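Local coordinates for protein galactose-binding lectin (Arachis hypogaea, PDB 6VC4) that binds galactose and galactosides as a homotetrameric legume lectin that needs bound calcium and manganese ions, at residues Asp83-Phe88 / Phe204-Ser209; Lys77-Ala82 / Gly213-His218. All coordinates share one frame; numbering follows the deposited sequence.

Interaction 1 (Asp83-Phe88 / Phe204-Ser209); sequences DGIIFF and FGFSAS. With QWG ((2R,3R,4S,5R,6S)-2-(hydroxymethyl)-6-{[(2S,3R,4S,5S,6S)-3,4,5-trihydroxy-6-({[(1-{[(2R,3S,4S,5R,6S)-3,4,5-trihydroxy-6-methoxytetrahydro-2H-pyran-2-yl]methyl}-1H-1,2,3-triazol-4-yl)methyl]sulfanyl}methyl)tetrahydro-2H-pyran-2-yl]sulfanyl}tetrahydro-2H-pyran-3,4,5-triol (non-preferred name)), chain E.
Phe-87 carries its ring opposite its backbone N (chi1 164°), whereas Phe-206 sends its ring opposite the carbonyl carbon (chi1 -59°), and the two meet on the same face of the sheet. CD1 of Phe-87 lies over one face of the Phe-206 ring, 3.6 Å from Phe-206 CE1, with the planes inclined by 47°. Farther along, CZ of Phe-87 comes to the edge of the Phe-204 ring, 3.9 Å from Phe-204 CD2. These aromatics face strands 64-74 and 217-229, so they fill the core between the two sheets of the legume lectin sandwich. On the other side of the sheet, the Phe-88 ring turns its edge to the carbonyl carbon of Phe-206.

Antiparallel pairing holds the backbones in step. Ile-86 N reaches Ser-207 O at 2.8 Å, its reciprocal bond completes that pair, and Phe-88 and Gly-205 repeat the pattern. At the ligand end, Asp-83 N donates to Ser-209 O at 3.0 Å.

Asp-83, just ahead of the strand and after a cis peptide bond, turns its carboxylate to the bound synthetic thiogalactoside. Its OD1 accepts O4 of the galactose ring at 2.7 Å and its OD2 accepts O3 at 2.6 Å. The two carboxylate oxygens thus read a neighbouring pair of hydroxyls, one apiece, and the backbone bond to Ser-209 O probably helps hold the carboxylate in place.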
loop_
_atom_site.group_PDB
_atom_site.type_symbol
_atom_site.label_atom_id
_atom_site.label_comp_id
_atom_site.label_asym_id
_atom_site.label_seq_id
_atom_site.Cartn_x
_atom_site.Cartn_y
_atom_site.Cartn_z
ATOM N N ASP A 83 17.845 9.495 -28.545
ATOM C CA ASP A 83 17.800 8.122 -29.088
ATOM C C ASP A 83 16.744 7.191 -28.480
ATOM O O ASP A 83 16.455 6.149 -29.068
ATOM C CB ASP A 83 19.166 7.492 -28.921
ATOM C CG ASP A 83 20.054 7.879 -30.058
ATOM O OD1 ASP A 83 20.754 8.944 -29.947
ATOM O OD2 ASP A 83 20.059 7.148 -31.067
ATOM N N GLY A 84 16.282 7.560 -27.290
ATOM C CA GLY A 84 15.258 6.806 -26.572
ATOM C C GLY A 84 15.568 6.584 -25.110
ATOM O O GLY A 84 16.566 7.080 -24.614
ATOM N N ILE A 85 14.680 5.834 -24.483
ATOM C CA ILE A 85 14.720 5.494 -23.039
ATOM C C ILE A 85 14.744 3.969 -22.903
ATOM O O ILE A 85 14.075 3.317 -23.668
ATOM C CB ILE A 85 13.476 6.076 -22.333
ATOM C CG1 ILE A 85 13.341 7.583 -22.518
ATOM C CG2 ILE A 85 13.424 5.702 -20.874
ATOM C CD1 ILE A 85 12.166 8.173 -21.814
ATOM N N ILE A 86 15.515 3.468 -21.942
ATOM C CA ILE A 86 15.515 2.036 -21.568
ATOM C C ILE A 86 15.245 1.889 -20.062
ATOM O O ILE A 86 15.849 2.581 -19.267
ATOM C CB ILE A 86 16.768 1.260 -22.024
ATOM C CG1 ILE A 86 16.588 -0.240 -21.777
ATOM C CG2 ILE A 86 18.039 1.808 -21.410
ATOM C CD1 ILE A 86 17.695 -1.103 -22.272
ATOM N N PHE A 87 14.278 1.047 -19.752
ATOM C CA PHE A 87 13.979 0.622 -18.373
ATOM C C PHE A 87 14.853 -0.595 -18.195
ATOM O O PHE A 87 14.684 -1.566 -18.938
ATOM C CB PHE A 87 12.483 0.335 -18.147
ATOM C CG PHE A 87 12.208 -0.458 -16.885
ATOM C CD1 PHE A 87 12.417 0.106 -15.632
ATOM C CD2 PHE A 87 11.791 -1.790 -16.953
ATOM C CE1 PHE A 87 12.174 -0.638 -14.461
ATOM C CE2 PHE A 87 11.571 -2.534 -15.782
ATOM C CZ PHE A 87 11.758 -1.950 -14.547
ATOM N N PHE A 88 15.813 -0.543 -17.267
ATOM C CA PHE A 88 16.778 -1.647 -17.199
ATOM C C PHE A 88 17.015 -2.167 -15.788
ATOM O O PHE A 88 16.606 -1.567 -14.796
ATOM C CB PHE A 88 18.127 -1.228 -17.849
ATOM C CG PHE A 88 19.003 -0.250 -17.059
ATOM C CD1 PHE A 88 18.641 1.087 -16.926
ATOM C CD2 PHE A 88 20.172 -0.677 -16.451
ATOM C CE1 PHE A 88 19.432 1.974 -16.188
ATOM C CE2 PHE A 88 21.000 0.227 -15.757
ATOM C CZ PHE A 88 20.624 1.546 -15.636
ATOM N N PHE A 204 17.485 -1.426 -10.348
ATOM C CA PHE A 204 16.475 -1.127 -11.360
ATOM C C PHE A 204 16.537 0.344 -11.668
ATOM O O PHE A 204 16.739 1.141 -10.753
ATOM C CB PHE A 204 15.072 -1.497 -10.829
ATOM C CG PHE A 204 14.738 -2.971 -10.815
ATOM C CD1 PHE A 204 15.094 -3.777 -9.729
ATOM C CD2 PHE A 204 13.998 -3.537 -11.843
ATOM C CE1 PHE A 204 14.738 -5.127 -9.694
ATOM C CE2 PHE A 204 13.629 -4.894 -11.804
ATOM C CZ PHE A 204 13.999 -5.675 -10.730
ATOM N N GLY A 205 16.375 0.712 -12.942
ATOM C CA GLY A 205 16.362 2.138 -13.279
ATOM C C GLY A 205 15.982 2.446 -14.708
ATOM O O GLY A 205 15.465 1.593 -15.383
ATOM N N PHE A 206 16.277 3.679 -15.107
ATOM C CA PHE A 206 16.034 4.187 -16.472
ATOM C C PHE A 206 17.305 4.870 -16.986
ATOM O O PHE A 206 18.018 5.505 -16.239
ATOM C CB PHE A 206 14.883 5.186 -16.487
ATOM C CG PHE A 206 13.577 4.646 -15.982
ATOM C CD1 PHE A 206 12.703 4.001 -16.833
ATOM C CD2 PHE A 206 13.233 4.782 -14.653
ATOM C CE1 PHE A 206 11.506 3.501 -16.359
ATOM C CE2 PHE A 206 12.032 4.293 -14.183
ATOM C CZ PHE A 206 11.176 3.646 -15.037
ATOM N N SER A 207 17.520 4.741 -18.275
ATOM C CA SER A 207 18.670 5.357 -18.955
ATOM C C SER A 207 18.210 5.940 -20.296
ATOM O O SER A 207 17.357 5.388 -20.921
ATOM C CB SER A 207 19.778 4.353 -19.144
ATOM O OG SER A 207 20.874 4.902 -19.824
ATOM N N ALA A 208 18.805 7.052 -20.676
ATOM C CA ALA A 208 18.564 7.666 -21.980
ATOM C C ALA A 208 19.854 8.280 -22.488
ATOM O O ALA A 208 20.752 8.602 -21.701
ATOM C CB ALA A 208 17.463 8.712 -21.899
ATOM N N SER A 209 19.946 8.456 -23.802
ATOM C CA SER A 209 21.142 9.018 -24.415
ATOM C C SER A 209 20.820 9.737 -25.713
ATOM O O SER A 209 19.712 9.650 -26.248
ATOM C CB SER A 209 22.177 7.920 -24.656
ATOM O OG SER A 209 21.700 6.923 -25.541
HETATM C C4 QWG E . 21.474 8.811 -33.545
HETATM C C3 QWG E . 22.421 7.613 -33.539
HETATM C C5 QWG E . 21.693 9.624 -34.821
HETATM C C1 QWG E . 23.986 8.993 -34.984
HETATM C C2 QWG E . 23.860 8.057 -33.777
HETATM C C6 QWG E . 20.817 10.853 -34.921
HETATM C C10 QWG E . 27.515 10.582 -39.177
HETATM C C9 QWG E . 27.077 11.755 -38.315
HETATM C C11 QWG E . 26.600 9.364 -38.992
HETATM C C7 QWG E . 25.905 10.226 -36.797
HETATM C C8 QWG E . 26.992 11.301 -36.871
HETATM O O5 QWG E . 23.058 10.068 -34.884
HETATM O O2 QWG E . 24.715 6.930 -33.934
HETATM O O3 QWG E . 22.344 6.929 -32.297
HETATM O O4 QWG E . 21.667 9.615 -32.379
HETATM O O6 QWG E . 20.642 11.306 -36.262
HETATM O O11 QWG E . 26.269 9.113 -37.608
HETATM O O8 QWG E . 26.730 12.394 -35.997
HETATM O O9 QWG E . 28.005 12.831 -38.433
HETATM O O10 QWG E . 27.546 11.000 -40.542
HETATM S S1 QWG E . 25.663 9.658 -35.092
#

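Interaction 2 (Lys77-Ala82 / Gly213-His218); sequences KDYDPA and GGRQIH. With QWG ((2R,3R,4S,5R,6S)-2-(hydroxymethyl)-6-{[(2S,3R,4S,5S,6S)-3,4,5-trihydroxy-6-({[(1-{[(2R,3S,4S,5R,6S)-3,4,5-trihydroxy-6-methoxytetrahydro-2H-pyran-2-yl]methyl}-1H-1,2,3-triazol-4-yl)methyl]sulfanyl}methyl)tetrahydro-2H-pyran-2-yl]sulfanyl}tetrahydro-2H-pyran-3,4,5-triol (non-preferred name)), chain E.
Asp-80 and Gly-214 join two sugar-binding loops of the legume lectin fold through a single backbone bridge: Asp-80 N donates to Gly-213 O at 2.9 Å, in the carbonyl plane, and Arg-215 N returns a weak bond to Asp-80 O at 3.0 Å. With so little regular pairing, side chains do much of the joining.

The compact part centres on Ala-82 and Arg-215. Ala-82 CB rests 3.7 Å from Gly-214 CA, and both residues border the galactose. Behind them, Ala-82 O meets the edge of the His-218 ring, 3.5 Å from His-218 CE1. Gln-216 turns its CG between its backbone N and carbonyl carbon (chi1 70°), then runs extended, which lays the amide alongside Pro-81 and Ala-82; its OE1 is hydrogen-bonded to Thr-124 OG1. Arg-215, equally buried, runs extended from CG to NE across one face of the Tyr-79 ring, its CD in a CH-pi contact 3.9 Å from the centroid. Farther along, the guanidinium is tilted just 20° from the ring plane, with Tyr-79 CE1 over its centre. Bonds from NE to Leu-212 O and from NH1 to Leu-37 O hold the arginine head for this overlap.

The solvent side, by contrast, belongs to Tyr-79, Asp-80, Pro-81 and Gly-213, all only partly covered. Here a water bridges the two main chains, 2.7 Å from Arg-215 O and 3.1 Å from Tyr-79 O. Asp-80 meets the ligand from this rim: with CG anti to the backbone N (chi1 -166°), its OD2 accepts the galactose O6 hydroxyl at 2.9 Å.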
loop_
_atom_site.group_PDB
_atom_site.type_symbol
_atom_site.label_atom_id
_atom_site.label_comp_id
_atom_site.label_asym_id
_atom_site.label_seq_id
_atom_site.Cartn_x
_atom_site.Cartn_y
_atom_site.Cartn_z
ATOM N N LYS A 77 14.000 21.755 -31.447
ATOM C CA LYS A 77 14.296 22.321 -32.783
ATOM C C LYS A 77 15.670 21.862 -33.286
ATOM O O LYS A 77 16.567 21.743 -32.470
ATOM C CB LYS A 77 14.249 23.839 -32.645
ATOM C CG LYS A 77 14.674 24.601 -33.880
ATOM C CD LYS A 77 13.520 25.078 -34.708
ATOM C CE LYS A 77 13.921 26.186 -35.663
ATOM N NZ LYS A 77 14.764 27.203 -34.996
ATOM N N ASP A 78 15.776 21.607 -34.590
ATOM C CA ASP A 78 17.025 21.279 -35.337
ATOM C C ASP A 78 17.531 19.839 -35.133
ATOM O O ASP A 78 17.831 19.201 -36.118
ATOM C CB ASP A 78 18.107 22.358 -35.185
ATOM C CG ASP A 78 17.660 23.794 -35.456
ATOM O OD1 ASP A 78 17.183 24.050 -36.553
ATOM O OD2 ASP A 78 17.815 24.634 -34.576
ATOM N N TYR A 79 17.664 19.365 -33.899
ATOM C CA TYR A 79 18.202 18.002 -33.661
ATOM C C TYR A 79 17.223 16.884 -34.077
ATOM O O TYR A 79 16.026 17.062 -34.037
ATOM C CB TYR A 79 18.724 17.866 -32.235
ATOM C CG TYR A 79 19.766 18.871 -31.821
ATOM C CD1 TYR A 79 21.116 18.625 -31.992
ATOM C CD2 TYR A 79 19.407 20.054 -31.209
ATOM C CE1 TYR A 79 22.076 19.542 -31.597
ATOM C CE2 TYR A 79 20.356 20.970 -30.792
ATOM C CZ TYR A 79 21.700 20.721 -30.989
ATOM O OH TYR A 79 22.632 21.620 -30.582
ATOM N N ASP A 80 17.781 15.764 -34.526
ATOM C CA ASP A 80 16.992 14.567 -34.895
ATOM C C ASP A 80 16.459 13.988 -33.584
ATOM O O ASP A 80 17.266 13.768 -32.714
ATOM C CB ASP A 80 17.898 13.586 -35.629
ATOM C CG ASP A 80 17.185 12.470 -36.362
ATOM O OD1 ASP A 80 15.973 12.434 -36.322
ATOM O OD2 ASP A 80 17.865 11.653 -36.967
ATOM N N PRO A 81 15.145 13.734 -33.410
ATOM C CA PRO A 81 14.617 13.205 -32.142
ATOM C C PRO A 81 15.208 11.812 -31.859
ATOM O O PRO A 81 14.765 10.879 -32.421
ATOM C CB PRO A 81 13.097 13.250 -32.315
ATOM C CG PRO A 81 12.893 14.154 -33.503
ATOM C CD PRO A 81 14.102 13.934 -34.382
ATOM N N ALA A 82 16.202 11.761 -30.979
ATOM C CA ALA A 82 16.968 10.554 -30.678
ATOM C C ALA A 82 17.541 10.634 -29.225
ATOM O O ALA A 82 17.647 11.741 -28.695
ATOM C CB ALA A 82 18.095 10.404 -31.727
ATOM N N GLY A 213 24.183 14.958 -33.313
ATOM C CA GLY A 213 23.001 15.341 -34.084
ATOM C C GLY A 213 21.650 14.867 -33.570
ATOM O O GLY A 213 20.622 15.485 -33.884
ATOM N N GLY A 214 21.649 13.786 -32.784
ATOM C CA GLY A 214 20.438 13.206 -32.214
ATOM C C GLY A 214 20.221 13.555 -30.766
ATOM O O GLY A 214 20.958 13.089 -29.900
ATOM N N ARG A 215 19.251 14.434 -30.499
ATOM C CA ARG A 215 18.905 14.914 -29.156
ATOM C C ARG A 215 17.403 15.138 -29.051
ATOM O O ARG A 215 16.777 15.596 -30.004
ATOM C CB ARG A 215 19.641 16.262 -28.845
ATOM C CG ARG A 215 21.156 16.213 -29.037
ATOM C CD ARG A 215 21.876 17.436 -28.547
ATOM N NE ARG A 215 23.214 17.509 -29.137
ATOM C CZ ARG A 215 24.057 18.524 -28.962
ATOM N NH1 ARG A 215 23.720 19.551 -28.194
ATOM N NH2 ARG A 215 25.250 18.506 -29.534
ATOM N N GLN A 216 16.843 14.864 -27.888
ATOM C CA GLN A 216 15.435 15.126 -27.569
ATOM C C GLN A 216 15.275 15.195 -26.069
ATOM O O GLN A 216 16.162 14.764 -25.333
ATOM C CB GLN A 216 14.491 14.061 -28.192
ATOM C CG GLN A 216 14.600 12.682 -27.559
ATOM C CD GLN A 216 14.007 11.558 -28.368
ATOM O OE1 GLN A 216 14.428 10.405 -28.240
ATOM N NE2 GLN A 216 12.992 11.850 -29.178
ATOM N N ILE A 217 14.128 15.683 -25.641
ATOM C CA ILE A 217 13.825 15.700 -24.192
ATOM C C ILE A 217 13.363 14.292 -23.786
ATOM O O ILE A 217 12.468 13.791 -24.420
ATOM C CB ILE A 217 12.750 16.756 -23.904
ATOM C CG1 ILE A 217 13.283 18.169 -24.146
ATOM C CG2 ILE A 217 12.219 16.576 -22.507
ATOM C CD1 ILE A 217 12.231 19.227 -24.221
ATOM N N HIS A 218 14.023 13.689 -22.797
ATOM C CA HIS A 218 13.644 12.361 -22.239
ATOM C C HIS A 218 13.201 12.584 -20.788
ATOM O O HIS A 218 14.033 12.934 -19.993
ATOM C CB HIS A 218 14.814 11.378 -22.311
ATOM C CG HIS A 218 15.375 11.100 -23.661
ATOM N ND1 HIS A 218 16.477 11.715 -24.137
ATOM C CD2 HIS A 218 15.045 10.203 -24.603
ATOM C CE1 HIS A 218 16.782 11.237 -25.309
ATOM N NE2 HIS A 218 15.950 10.313 -25.597
HETATM C C4 QWG E . 21.474 8.811 -33.545
HETATM C C3 QWG E . 22.421 7.613 -33.539
HETATM C C5 QWG E . 21.693 9.624 -34.821
HETATM C C1 QWG E . 23.986 8.993 -34.984
HETATM C C2 QWG E . 23.860 8.057 -33.777
HETATM C C6 QWG E . 20.817 10.853 -34.921
HETATM C C10 QWG E . 27.515 10.582 -39.177
HETATM C C9 QWG E . 27.077 11.755 -38.315
HETATM C C11 QWG E . 26.600 9.364 -38.992
HETATM C C7 QWG E . 25.905 10.226 -36.797
HETATM C C8 QWG E . 26.992 11.301 -36.871
HETATM O O5 QWG E . 23.058 10.068 -34.884
HETATM O O2 QWG E . 24.715 6.930 -33.934
HETATM O O3 QWG E . 22.344 6.929 -32.297
HETATM O O4 QWG E . 21.667 9.615 -32.379
HETATM O O6 QWG E . 20.642 11.306 -36.262
HETATM O O11 QWG E . 26.269 9.113 -37.608
HETATM O O8 QWG E . 26.730 12.394 -35.997
HETATM O O9 QWG E . 28.005 12.831 -38.433
HETATM O O10 QWG E . 27.546 11.000 -40.542
HETATM S S1 QWG E . 25.663 9.658 -35.092
HETATM O O HOH W 1 14.563 16.552 -31.305
#

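From the N terminus, the chain leaves strand 64-74, passes through 77-82 and enters 83-88 without a break, so the first halves of both contacts are adjacent. After more than a hundred residues, which include the metal-binding loop, it comes back along 204-209, closing interaction 1; a short turn later 213-218 closes interaction 2. The smaller loop therefore lies within the larger, and the two do not cross. Interaction 1 joins neighbouring strands of the seven-stranded sheet, while interaction 2 draws the loop between strands 64-74 and 84-91 to the start of strand 217-229 in the other. A probable hydrogen bond, Gly-84 N to His-218 NE2 at 3.2 Å, links them, and both hold the same galactose.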